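Local coordinates for polyhedrin (Orgyia pseudotsugata cypovirus 5, PDB 5A8U), which forms the crystalline matrix of the viral occlusion bodies, the polyhedra that protect virus particles outside the host until insect larvae ingest them, at residues K13-N16 / K17-E21; V232-N236 / F237-R241. All blocks are in the same frame, centred on the assembly; numbering follows the deposited sequence.

Contact 1 of 2, residues K13-N16 / K17-E21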
loop_
_atom_site.group_PDB
_atom_site.type_symbol
_atom_site.label_atom_id
_atom_site.label_comp_id
_atom_site.label_asym_id
_atom_site.label_seq_id
_atom_site.Cartn_x
_atom_site.Cartn_y
_atom_site.Cartn_z
ATOM N N LYS A 13 16.261 -32.304 -20.866
ATOM C CA LYS A 13 16.731 -31.088 -21.534
ATOM C C LYS A 13 15.604 -30.093 -21.872
ATOM O O LYS A 13 15.768 -28.883 -21.689
ATOM C CB LYS A 13 17.516 -31.450 -22.799
ATOM C CG LYS A 13 18.038 -30.247 -23.582
ATOM C CD LYS A 13 18.796 -30.695 -24.837
ATOM C CE LYS A 13 19.336 -29.508 -25.636
ATOM N NZ LYS A 13 18.240 -28.701 -26.247
ATOM N N ALA A 14 14.474 -30.599 -22.372
ATOM C CA ALA A 14 13.308 -29.761 -22.672
ATOM C C ALA A 14 12.728 -29.141 -21.403
ATOM O O ALA A 14 12.287 -27.989 -21.402
ATOM C CB ALA A 14 12.243 -30.567 -23.411
ATOM N N HIS A 15 12.729 -29.915 -20.322
ATOM C CA HIS A 15 12.318 -29.415 -19.016
ATOM C C HIS A 15 13.247 -28.312 -18.528
ATOM O O HIS A 15 12.782 -27.264 -18.056
ATOM C CB HIS A 15 12.289 -30.552 -17.985
ATOM C CG HIS A 15 11.927 -30.088 -16.610
ATOM N ND1 HIS A 15 10.640 -30.130 -16.125
ATOM C CD2 HIS A 15 12.686 -29.550 -15.622
ATOM C CE1 HIS A 15 10.618 -29.641 -14.898
ATOM N NE2 HIS A 15 11.845 -29.277 -14.569
ATOM N N ASN A 16 14.557 -28.541 -18.634
ATOM C CA ASN A 16 15.533 -27.541 -18.208
ATOM C C ASN A 16 15.442 -26.261 -19.029
ATOM O O ASN A 16 15.570 -25.165 -18.480
ATOM C CB ASN A 16 16.962 -28.093 -18.254
ATOM C CG ASN A 16 17.196 -29.193 -17.244
ATOM O OD1 ASN A 16 16.394 -29.399 -16.341
ATOM N ND2 ASN A 16 18.316 -29.892 -17.382
ATOM N N LYS A 17 15.218 -26.409 -20.337
ATOM C CA LYS A 17 15.089 -25.262 -21.240
ATOM C C LYS A 17 13.841 -24.460 -20.910
ATOM O O LYS A 17 13.870 -23.228 -20.868
ATOM C CB LYS A 17 15.037 -25.725 -22.707
ATOM C CG LYS A 17 14.992 -24.572 -23.730
ATOM C CD LYS A 17 14.974 -25.071 -25.170
ATOM C CE LYS A 17 14.913 -23.926 -26.171
ATOM N NZ LYS A 17 16.184 -23.144 -26.214
ATOM N N ARG A 18 12.740 -25.163 -20.687
ATOM C CA ARG A 18 11.474 -24.507 -20.392
ATOM C C ARG A 18 11.601 -23.641 -19.146
ATOM O O ARG A 18 11.263 -22.457 -19.152
ATOM C CB ARG A 18 10.366 -25.544 -20.206
ATOM C CG ARG A 18 9.046 -24.952 -19.753
ATOM C CD ARG A 18 7.970 -26.011 -19.651
ATOM N NE ARG A 18 8.329 -27.053 -18.688
ATOM C CZ ARG A 18 7.599 -28.140 -18.463
ATOM N NH1 ARG A 18 6.465 -28.329 -19.132
ATOM N NH2 ARG A 18 8.001 -29.039 -17.574
ATOM N N ILE A 19 12.094 -24.241 -18.070
ATOM C CA ILE A 19 12.140 -23.546 -16.789
ATOM C C ILE A 19 13.089 -22.339 -16.838
ATOM O O ILE A 19 12.808 -21.296 -16.256
ATOM C CB ILE A 19 12.499 -24.512 -15.631
ATOM C CG1 ILE A 19 11.280 -25.360 -15.246
ATOM C CG2 ILE A 19 12.959 -23.735 -14.396
ATOM C CD1 ILE A 19 10.744 -26.251 -16.349
ATOM N N SER A 20 14.196 -22.480 -17.556
ATOM C CA SER A 20 15.191 -21.416 -17.657
ATOM C C SER A 20 14.739 -20.267 -18.559
ATOM O O SER A 20 14.977 -19.091 -18.257
ATOM C CB SER A 20 16.510 -21.983 -18.172
ATOM O OG SER A 20 16.351 -22.508 -19.477
ATOM N N GLU A 21 14.099 -20.607 -19.674
ATOM C CA GLU A 21 13.665 -19.594 -20.618
ATOM C C GLU A 21 12.349 -18.936 -20.213
ATOM O O GLU A 21 12.057 -17.825 -20.647
ATOM C CB GLU A 21 13.599 -20.162 -22.030
ATOM C CG GLU A 21 14.982 -20.594 -22.514
ATOM C CD GLU A 21 14.998 -21.005 -23.965
ATOM O OE1 GLU A 21 13.922 -20.959 -24.606
ATOM O OE2 GLU A 21 16.091 -21.374 -24.461
#
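The last turns of the N-terminal helix 6-21 bring His15 and Ile19, four residues apart, against each other on one flank. CD1 of Ile19 lies over the centre of the imidazole, 3.7 Å from the ring centroid, a CH-pi contact, although it is modelled too close to the O of His15 and its exact position is doubtful. Chi1 of 178° places CG of His15 trans to the backbone N, and chi2 of 95° turns a ring face to Ile19. The guanidinium of Arg18 reaches back to the same ring, its plane turned 75° from the imidazole; NH2 of Arg18 comes to 3.2 Å from ND1 of His15. Regular i to i+4 bonds include Lys17 N to the O of Lys13 (2.9 Å) and Arg18 N to the O of Ala14 (3.0 Å). The hydroxyl of Ser20 sits close to two backbone oxygens, with OG 2.9 Å from the O of Asn16 and 2.9 Å from the O of Lys17. Across one turn, NZ of Lys17 pairs with OE2 of Glu21 in a salt bridge whose modelled length, 2.5 Å, is doubtfully short. OD1 of Asn16 takes a hydrogen bond from Gln12, one turn earlier. Exposed in the isolated trimer but touching neighbouring molecules in the crystal, the helix projects from its own chain ahead of strand 30-37, and Ile19 packs on Arg146 of a second subunit.

Contact 2 of 2, residues V232-N236 / F237-R241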
loop_
_atom_site.group_PDB
_atom_site.type_symbol
_atom_site.label_atom_id
_atom_site.label_comp_id
_atom_site.label_asym_id
_atom_site.label_seq_id
_atom_site.Cartn_x
_atom_site.Cartn_y
_atom_site.Cartn_z
ATOM N N VAL A 232 20.715 -18.334 8.694
ATOM C CA VAL A 232 19.378 -18.896 8.781
ATOM C C VAL A 232 18.454 -18.382 7.660
ATOM O O VAL A 232 17.686 -19.131 7.070
ATOM C CB VAL A 232 18.761 -18.629 10.175
ATOM C CG1 VAL A 232 17.314 -19.102 10.207
ATOM C CG2 VAL A 232 19.611 -19.323 11.252
ATOM N N ALA A 233 18.527 -17.090 7.369
ATOM C CA ALA A 233 17.750 -16.526 6.275
ATOM C C ALA A 233 18.025 -17.245 4.955
ATOM O O ALA A 233 17.100 -17.550 4.208
ATOM C CB ALA A 233 18.068 -15.043 6.122
ATOM N N VAL A 234 19.303 -17.472 4.661
ATOM C CA VAL A 234 19.662 -18.090 3.389
ATOM C C VAL A 234 19.125 -19.518 3.299
ATOM O O VAL A 234 18.562 -19.917 2.284
ATOM C CB VAL A 234 21.174 -18.037 3.148
ATOM C CG1 VAL A 234 21.547 -18.914 1.978
ATOM C CG2 VAL A 234 21.590 -16.596 2.881
ATOM N N GLU A 235 19.285 -20.310 4.358
ATOM C CA GLU A 235 18.864 -21.704 4.250
ATOM C C GLU A 235 17.355 -21.887 4.279
ATOM O O GLU A 235 16.841 -22.772 3.615
ATOM C CB GLU A 235 19.544 -22.592 5.298
ATOM C CG GLU A 235 19.048 -22.408 6.711
ATOM C CD GLU A 235 19.860 -23.244 7.700
ATOM O OE1 GLU A 235 21.051 -23.493 7.418
ATOM O OE2 GLU A 235 19.302 -23.664 8.739
ATOM N N ASN A 236 16.645 -21.042 5.020
ATOM C CA ASN A 236 15.203 -21.220 5.173
ATOM C C ASN A 236 14.291 -20.384 4.274
ATOM O O ASN A 236 13.124 -20.717 4.104
ATOM C CB ASN A 236 14.790 -21.100 6.650
ATOM C CG ASN A 236 15.296 -22.276 7.473
ATOM O OD1 ASN A 236 15.622 -23.344 6.920
ATOM N ND2 ASN A 236 15.380 -22.094 8.788
ATOM N N PHE A 237 14.828 -19.326 3.682
ATOM C CA PHE A 237 14.052 -18.513 2.761
ATOM C C PHE A 237 14.680 -18.453 1.364
ATOM O O PHE A 237 14.079 -18.927 0.396
ATOM C CB PHE A 237 13.815 -17.084 3.307
ATOM C CG PHE A 237 13.071 -16.209 2.340
ATOM C CD1 PHE A 237 11.731 -16.458 2.067
ATOM C CD2 PHE A 237 13.713 -15.196 1.651
ATOM C CE1 PHE A 237 11.029 -15.683 1.147
ATOM C CE2 PHE A 237 13.018 -14.406 0.718
ATOM C CZ PHE A 237 11.680 -14.659 0.458
ATOM N N PHE A 238 15.867 -17.860 1.240
ATOM C CA PHE A 238 16.417 -17.609 -0.098
ATOM C C PHE A 238 16.701 -18.860 -0.894
ATOM O O PHE A 238 16.290 -18.984 -2.047
ATOM C CB PHE A 238 17.686 -16.757 -0.032
ATOM C CG PHE A 238 17.420 -15.346 0.376
ATOM C CD1 PHE A 238 16.959 -14.421 -0.557
ATOM C CD2 PHE A 238 17.564 -14.945 1.697
ATOM C CE1 PHE A 238 16.676 -13.121 -0.182
ATOM C CE2 PHE A 238 17.283 -13.634 2.077
ATOM C CZ PHE A 238 16.845 -12.724 1.136
ATOM N N GLN A 239 17.420 -19.795 -0.294
ATOM C CA GLN A 239 17.752 -20.997 -1.051
ATOM C C GLN A 239 16.545 -21.772 -1.582
ATOM O O GLN A 239 16.466 -22.035 -2.777
ATOM C CB GLN A 239 18.760 -21.875 -0.299
ATOM C CG GLN A 239 20.158 -21.435 -0.651
ATOM C CD GLN A 239 21.250 -22.146 0.099
ATOM O OE1 GLN A 239 20.992 -22.953 1.002
ATOM N NE2 GLN A 239 22.498 -21.833 -0.259
ATOM N N PRO A 240 15.580 -22.102 -0.713
ATOM C CA PRO A 240 14.411 -22.850 -1.203
ATOM C C PRO A 240 13.564 -22.096 -2.242
ATOM O O PRO A 240 12.926 -22.748 -3.071
ATOM C CB PRO A 240 13.592 -23.104 0.066
ATOM C CG PRO A 240 14.581 -22.963 1.199
ATOM C CD PRO A 240 15.585 -21.948 0.754
ATOM N N ARG A 241 13.545 -20.765 -2.194
ATOM C CA ARG A 241 12.777 -19.973 -3.171
ATOM C C ARG A 241 13.558 -19.848 -4.481
ATOM O O ARG A 241 13.047 -19.283 -5.454
ATOM C CB ARG A 241 12.477 -18.565 -2.650
ATOM C CG ARG A 241 11.426 -18.457 -1.546
ATOM C CD ARG A 241 9.981 -18.338 -2.087
ATOM N NE ARG A 241 9.870 -17.372 -3.184
ATOM C CZ ARG A 241 9.493 -16.101 -3.059
ATOM N NH1 ARG A 241 9.139 -15.601 -1.880
ATOM N NH2 ARG A 241 9.455 -15.323 -4.133
#
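Gln239 lies back along the preceding turn of its helix, against Val234. Its CB sits 3.2 Å from the O of Val234, and CG rests near the same oxygen and CG1 of that valine. Farther out, CD comes to 3.8 Å from CG1 of Val234, while OE1 approaches CA of Glu235 to 4.1 Å. The chain is extended beyond CG (chi2 176°), which lays the amide across the valine; NE2 also touches CG1 and makes a weak hydrogen bond to the backbone O of the C-terminal Val253.

The backbone here departs from regular alpha-helical pairing. The O of Ala233 accepts both Phe237 N (2.9 Å) and Phe238 N (3.2 Å), and Gln239 N bonds to the O of Val234 at 2.8 Å, in the carbonyl plane and with an N-H...O angle of 163°. The bonds from Phe238 N and Gln239 N are i+5 and make a wider pi-type turn in helix 230-241, while that from Phe237 N keeps the i+4 pairing. Just beyond it the helix kinks at Pro240, whose nitrogen has no hydrogen to give; its CD instead lies 3.2 Å from the O of Glu235.

On the buried side, CD2 of Phe237 stands over the centre of the Phe238 ring, 3.7 Å above its plane, and CE2 of Phe238 lies at the edge of the Phe237 ring. Phe237 also stacks on Phe223 and packs against strand 43-50, whereas Phe238 reaches strand 30-37. Toward a second subunit, the O of Asn236 accepts a hydrogen bond from Arg92 of that chain.

In the fold
Contact 1 comes first along the chain, in the N-terminal helix 6-21, and contact 2 follows near the other terminus, in helix 230-241. Their centres are 23 Å apart and their nearest atoms about 10 Å, so the two do not touch. Between them in sequence lie all the strands of the chain. Contact 2 packs against the six-stranded antiparallel sheet, on strands 30-37, 43-50 and 223-227, whereas contact 1 lies farther out, 27 Å from the chain centre against 16 Å. Both helices meet a second subunit, so segments near both ends of the chain take part in packing within the trimer and probably contribute to the order of the polyhedra.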